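Local coordinates for protein beta-glucoside phosphorylase BglX (Unidentified, PDB 5VQE) that probably cleaves beta-glucosides by phosphorolysis, as a member of glycoside hydrolase family 3, at residues A[35-44]-A[57-67]. Sequence-based numbering, arbitrary orientation.
Sequences GQLICEIIWD and FLPGAVMYRPF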
loop_
_atom_site.group_PDB
_atom_site.type_symbol
_atom_site.label_atom_id
_atom_site.label_comp_id
_atom_site.label_asym_id
_atom_site.label_seq_id
_atom_site.Cartn_x
_atom_site.Cartn_y
_atom_site.Cartn_z
ATOM N N GLY A 35 4.877 -24.891 -9.590
ATOM C CA GLY A 35 4.159 -24.472 -8.397
ATOM C C GLY A 35 4.925 -23.425 -7.604
ATOM O O GLY A 35 4.327 -22.525 -7.004
ATOM N N GLN A 36 6.255 -23.532 -7.577
ATOM C CA GLN A 36 7.072 -22.530 -6.892
ATOM C C GLN A 36 6.824 -21.128 -7.437
ATOM O O GLN A 36 7.020 -20.140 -6.718
ATOM C CB GLN A 36 8.558 -22.870 -7.030
ATOM C CG GLN A 36 9.048 -23.984 -6.118
ATOM C CD GLN A 36 8.893 -23.645 -4.653
ATOM O OE1 GLN A 36 9.535 -22.726 -4.147
ATOM N NE2 GLN A 36 8.020 -24.376 -3.965
ATOM N N LEU A 37 6.417 -21.019 -8.702
ATOM C CA LEU A 37 6.182 -19.718 -9.318
ATOM C C LEU A 37 4.970 -19.001 -8.744
ATOM O O LEU A 37 4.812 -17.802 -8.995
ATOM C CB LEU A 37 5.972 -19.866 -10.822
ATOM C CG LEU A 37 7.039 -20.595 -11.641
ATOM C CD1 LEU A 37 6.561 -20.733 -13.055
ATOM C CD2 LEU A 37 8.360 -19.861 -11.610
ATOM N N ILE A 38 4.096 -19.697 -8.016
ATOM C CA ILE A 38 2.767 -19.187 -7.685
ATOM C C ILE A 38 2.721 -18.772 -6.221
ATOM O O ILE A 38 3.105 -19.541 -5.333
ATOM C CB ILE A 38 1.674 -20.231 -7.978
ATOM C CG1 ILE A 38 1.606 -20.529 -9.475
ATOM C CG2 ILE A 38 0.308 -19.731 -7.492
ATOM C CD1 ILE A 38 0.775 -21.756 -9.829
ATOM N N CYS A 39 2.236 -17.562 -5.972
ATOM C CA CYS A 39 1.811 -17.146 -4.644
ATOM C C CYS A 39 0.293 -17.232 -4.564
ATOM O O CYS A 39 -0.406 -16.674 -5.416
ATOM C CB CYS A 39 2.264 -15.721 -4.336
ATOM S SG CYS A 39 1.652 -15.156 -2.756
ATOM N N GLU A 40 -0.210 -17.915 -3.539
ATOM C CA GLU A 40 -1.644 -18.066 -3.326
ATOM C C GLU A 40 -2.127 -17.176 -2.188
ATOM O O GLU A 40 -1.477 -17.074 -1.143
ATOM C CB GLU A 40 -1.989 -19.522 -3.015
ATOM C CG GLU A 40 -2.069 -20.413 -4.230
ATOM C CD GLU A 40 -3.239 -20.049 -5.143
ATOM O OE1 GLU A 40 -4.360 -19.823 -4.639
ATOM O OE2 GLU A 40 -3.029 -19.961 -6.368
ATOM N N ILE A 41 -3.288 -16.556 -2.381
ATOM C CA ILE A 41 -3.880 -15.704 -1.358
ATOM C C ILE A 41 -4.565 -16.572 -0.310
ATOM O O ILE A 41 -5.075 -17.656 -0.604
ATOM C CB ILE A 41 -4.860 -14.696 -1.995
ATOM C CG1 ILE A 41 -5.129 -13.536 -1.036
ATOM C CG2 ILE A 41 -6.165 -15.374 -2.406
ATOM C CD1 ILE A 41 -5.865 -12.375 -1.691
ATOM N N ILE A 42 -4.581 -16.092 0.930
ATOM C CA ILE A 42 -5.192 -16.816 2.036
ATOM C C ILE A 42 -6.073 -15.864 2.832
ATOM O O ILE A 42 -5.653 -14.752 3.173
ATOM C CB ILE A 42 -4.124 -17.476 2.929
ATOM C CG1 ILE A 42 -3.599 -18.718 2.211
ATOM C CG2 ILE A 42 -4.691 -17.835 4.302
ATOM C CD1 ILE A 42 -2.479 -19.399 2.881
ATOM N N TRP A 43 -7.293 -16.308 3.121
ATOM C CA TRP A 43 -8.247 -15.581 3.948
ATOM C C TRP A 43 -8.709 -16.501 5.069
ATOM O O TRP A 43 -8.596 -17.726 4.979
ATOM C CB TRP A 43 -9.483 -15.090 3.157
ATOM C CG TRP A 43 -9.511 -15.420 1.679
ATOM C CD1 TRP A 43 -9.316 -16.643 1.099
ATOM C CD2 TRP A 43 -9.785 -14.510 0.601
ATOM N NE1 TRP A 43 -9.431 -16.547 -0.266
ATOM C CE2 TRP A 43 -9.723 -15.250 -0.597
ATOM C CE3 TRP A 43 -10.070 -13.142 0.534
ATOM C CZ2 TRP A 43 -9.933 -14.667 -1.847
ATOM C CZ3 TRP A 43 -10.279 -12.567 -0.710
ATOM C CH2 TRP A 43 -10.209 -13.328 -1.881
ATOM N N ASP A 44 -9.235 -15.899 6.130
ATOM C CA ASP A 44 -9.766 -16.642 7.275
ATOM C C ASP A 44 -11.275 -16.397 7.341
ATOM O O ASP A 44 -11.741 -15.430 7.943
ATOM C CB ASP A 44 -9.078 -16.233 8.574
ATOM C CG ASP A 44 -9.486 -17.118 9.754
ATOM O OD1 ASP A 44 -9.105 -16.805 10.903
ATOM O OD2 ASP A 44 -10.170 -18.139 9.529
ATOM N N PHE A 57 -1.506 -27.816 -6.685
ATOM C CA PHE A 57 -0.080 -27.656 -6.912
ATOM C C PHE A 57 0.528 -27.270 -5.574
ATOM O O PHE A 57 -0.186 -26.998 -4.606
ATOM C CB PHE A 57 0.206 -26.597 -7.981
ATOM C CG PHE A 57 -0.539 -25.310 -7.769
ATOM C CD1 PHE A 57 -1.698 -25.048 -8.475
ATOM C CD2 PHE A 57 -0.083 -24.368 -6.862
ATOM C CE1 PHE A 57 -2.390 -23.872 -8.288
ATOM C CE2 PHE A 57 -0.764 -23.191 -6.668
ATOM C CZ PHE A 57 -1.927 -22.940 -7.381
ATOM N N LEU A 58 1.854 -27.239 -5.532
ATOM C CA LEU A 58 2.562 -26.874 -4.310
ATOM C C LEU A 58 3.129 -25.468 -4.471
ATOM O O LEU A 58 4.132 -25.281 -5.182
ATOM C CB LEU A 58 3.668 -27.890 -4.012
ATOM C CG LEU A 58 3.131 -29.332 -3.877
ATOM C CD1 LEU A 58 4.265 -30.351 -3.680
ATOM C CD2 LEU A 58 2.094 -29.465 -2.752
ATOM N N PRO A 59 2.524 -24.449 -3.859
ATOM C CA PRO A 59 2.902 -23.068 -4.179
ATOM C C PRO A 59 4.240 -22.684 -3.574
ATOM O O PRO A 59 4.737 -23.300 -2.627
ATOM C CB PRO A 59 1.767 -22.235 -3.575
ATOM C CG PRO A 59 1.279 -23.050 -2.433
ATOM C CD PRO A 59 1.424 -24.497 -2.877
ATOM N N GLY A 60 4.817 -21.622 -4.133
ATOM C CA GLY A 60 6.077 -21.107 -3.629
ATOM C C GLY A 60 5.894 -20.101 -2.505
ATOM O O GLY A 60 6.828 -19.863 -1.734
ATOM N N ALA A 61 4.705 -19.510 -2.404
ATOM C CA ALA A 61 4.445 -18.465 -1.420
ATOM C C ALA A 61 2.948 -18.365 -1.166
ATOM O O ALA A 61 2.136 -18.894 -1.925
ATOM C CB ALA A 61 4.991 -17.109 -1.889
ATOM N N VAL A 62 2.597 -17.692 -0.065
ATOM C CA VAL A 62 1.230 -17.274 0.206
ATOM C C VAL A 62 1.262 -15.827 0.676
ATOM O O VAL A 62 2.291 -15.324 1.130
ATOM C CB VAL A 62 0.526 -18.152 1.262
ATOM C CG1 VAL A 62 0.445 -19.587 0.792
ATOM C CG2 VAL A 62 1.250 -18.074 2.598
ATOM N N MET A 63 0.114 -15.159 0.557
ATOM C CA MET A 63 -0.104 -13.844 1.151
ATOM C C MET A 63 -1.335 -13.902 2.045
ATOM O O MET A 63 -2.380 -14.412 1.632
ATOM C CB MET A 63 -0.304 -12.751 0.095
ATOM C CG MET A 63 -0.243 -11.338 0.709
ATOM S SD MET A 63 -1.085 -10.015 -0.190
ATOM C CE MET A 63 -2.789 -10.395 0.197
ATOM N N TYR A 64 -1.206 -13.385 3.265
ATOM C CA TYR A 64 -2.321 -13.303 4.200
ATOM C C TYR A 64 -3.095 -12.016 3.935
ATOM O O TYR A 64 -2.516 -10.923 3.948
ATOM C CB TYR A 64 -1.847 -13.309 5.657
ATOM C CG TYR A 64 -1.141 -14.566 6.133
ATOM C CD1 TYR A 64 -1.440 -15.806 5.597
ATOM C CD2 TYR A 64 -0.187 -14.505 7.137
ATOM C CE1 TYR A 64 -0.804 -16.944 6.035
ATOM C CE2 TYR A 64 0.462 -15.647 7.582
ATOM C CZ TYR A 64 0.142 -16.862 7.027
ATOM O OH TYR A 64 0.775 -18.002 7.457
ATOM N N ARG A 65 -4.394 -12.149 3.678
ATOM C CA ARG A 65 -5.316 -11.033 3.819
ATOM C C ARG A 65 -5.414 -10.662 5.291
ATOM O O ARG A 65 -4.939 -11.398 6.157
ATOM C CB ARG A 65 -6.690 -11.400 3.271
ATOM C CG ARG A 65 -6.760 -11.465 1.749
ATOM C CD ARG A 65 -6.644 -10.083 1.094
ATOM N NE ARG A 65 -7.555 -9.101 1.677
ATOM C CZ ARG A 65 -8.876 -9.130 1.534
ATOM N NH1 ARG A 65 -9.455 -10.097 0.834
ATOM N NH2 ARG A 65 -9.624 -8.193 2.100
ATOM N N PRO A 66 -6.031 -9.524 5.612
ATOM C CA PRO A 66 -6.133 -9.129 7.024
ATOM C C PRO A 66 -7.095 -10.004 7.807
ATOM O O PRO A 66 -8.311 -9.966 7.597
ATOM C CB PRO A 66 -6.633 -7.677 6.964
ATOM C CG PRO A 66 -6.442 -7.238 5.565
ATOM C CD PRO A 66 -6.536 -8.472 4.716
ATOM N N PHE A 67 -6.547 -10.824 8.689
ATOM C CA PHE A 67 -7.323 -11.457 9.740
ATOM C C PHE A 67 -6.465 -11.415 11.004
ATOM O O PHE A 67 -5.448 -10.718 11.055
ATOM C CB PHE A 67 -7.784 -12.857 9.304
ATOM C CG PHE A 67 -6.684 -13.750 8.802
ATOM C CD1 PHE A 67 -6.360 -13.786 7.456
ATOM C CD2 PHE A 67 -6.005 -14.580 9.670
ATOM C CE1 PHE A 67 -5.362 -14.617 6.988
ATOM C CE2 PHE A 67 -5.003 -15.419 9.206
ATOM C CZ PHE A 67 -4.681 -15.435 7.862
HETATM O O HOH W 1 6.458 -26.531 -5.390
HETATM O O HOH W 2 7.125 -23.563 -1.251
#
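With CG set between its backbone N and carbonyl carbon (chi1 52°), F67 turns one ring face under D44, whose CB sits 3.8 Å from the ring centroid in a CH-pi contact. F57 takes the same torsion (chi1 49°) at the other end, where I38 CD1 stands over the middle of its ring, 3.8 Å from the centroid, and E40 OE2 meets the ring edge in plane, 3.3 Å from F57 CZ. Strands 38-42 and 61-64 run parallel between these rings, joined by a ladder of backbone hydrogen bonds from G60 N to I38 O (2.9 Å) as far as R65 N to I42 O (2.9 Å). On one face I42 CD1 packs on V62 CG1 at 3.6 Å, while I42 CG2 lies beside Y64. On the other, C39 SG lies against M63 CB and I41 CG1 against M63 CE; M63 touches the bound fluoroglucose. Were F67 an alanine, D44 CB would probably lose the ring face it rests on, with a gap beside I42 CG2. D44 OD1 forms a salt bridge with R71, and E40 OE2 a hydrogen bond with T319. These are adjoining strands of the family 3 TIM-barrel domain: 316-317 pairs beyond 38-42 and 88-91 beyond 61-64, while helix 69-82 covers I42, Y64 and F67.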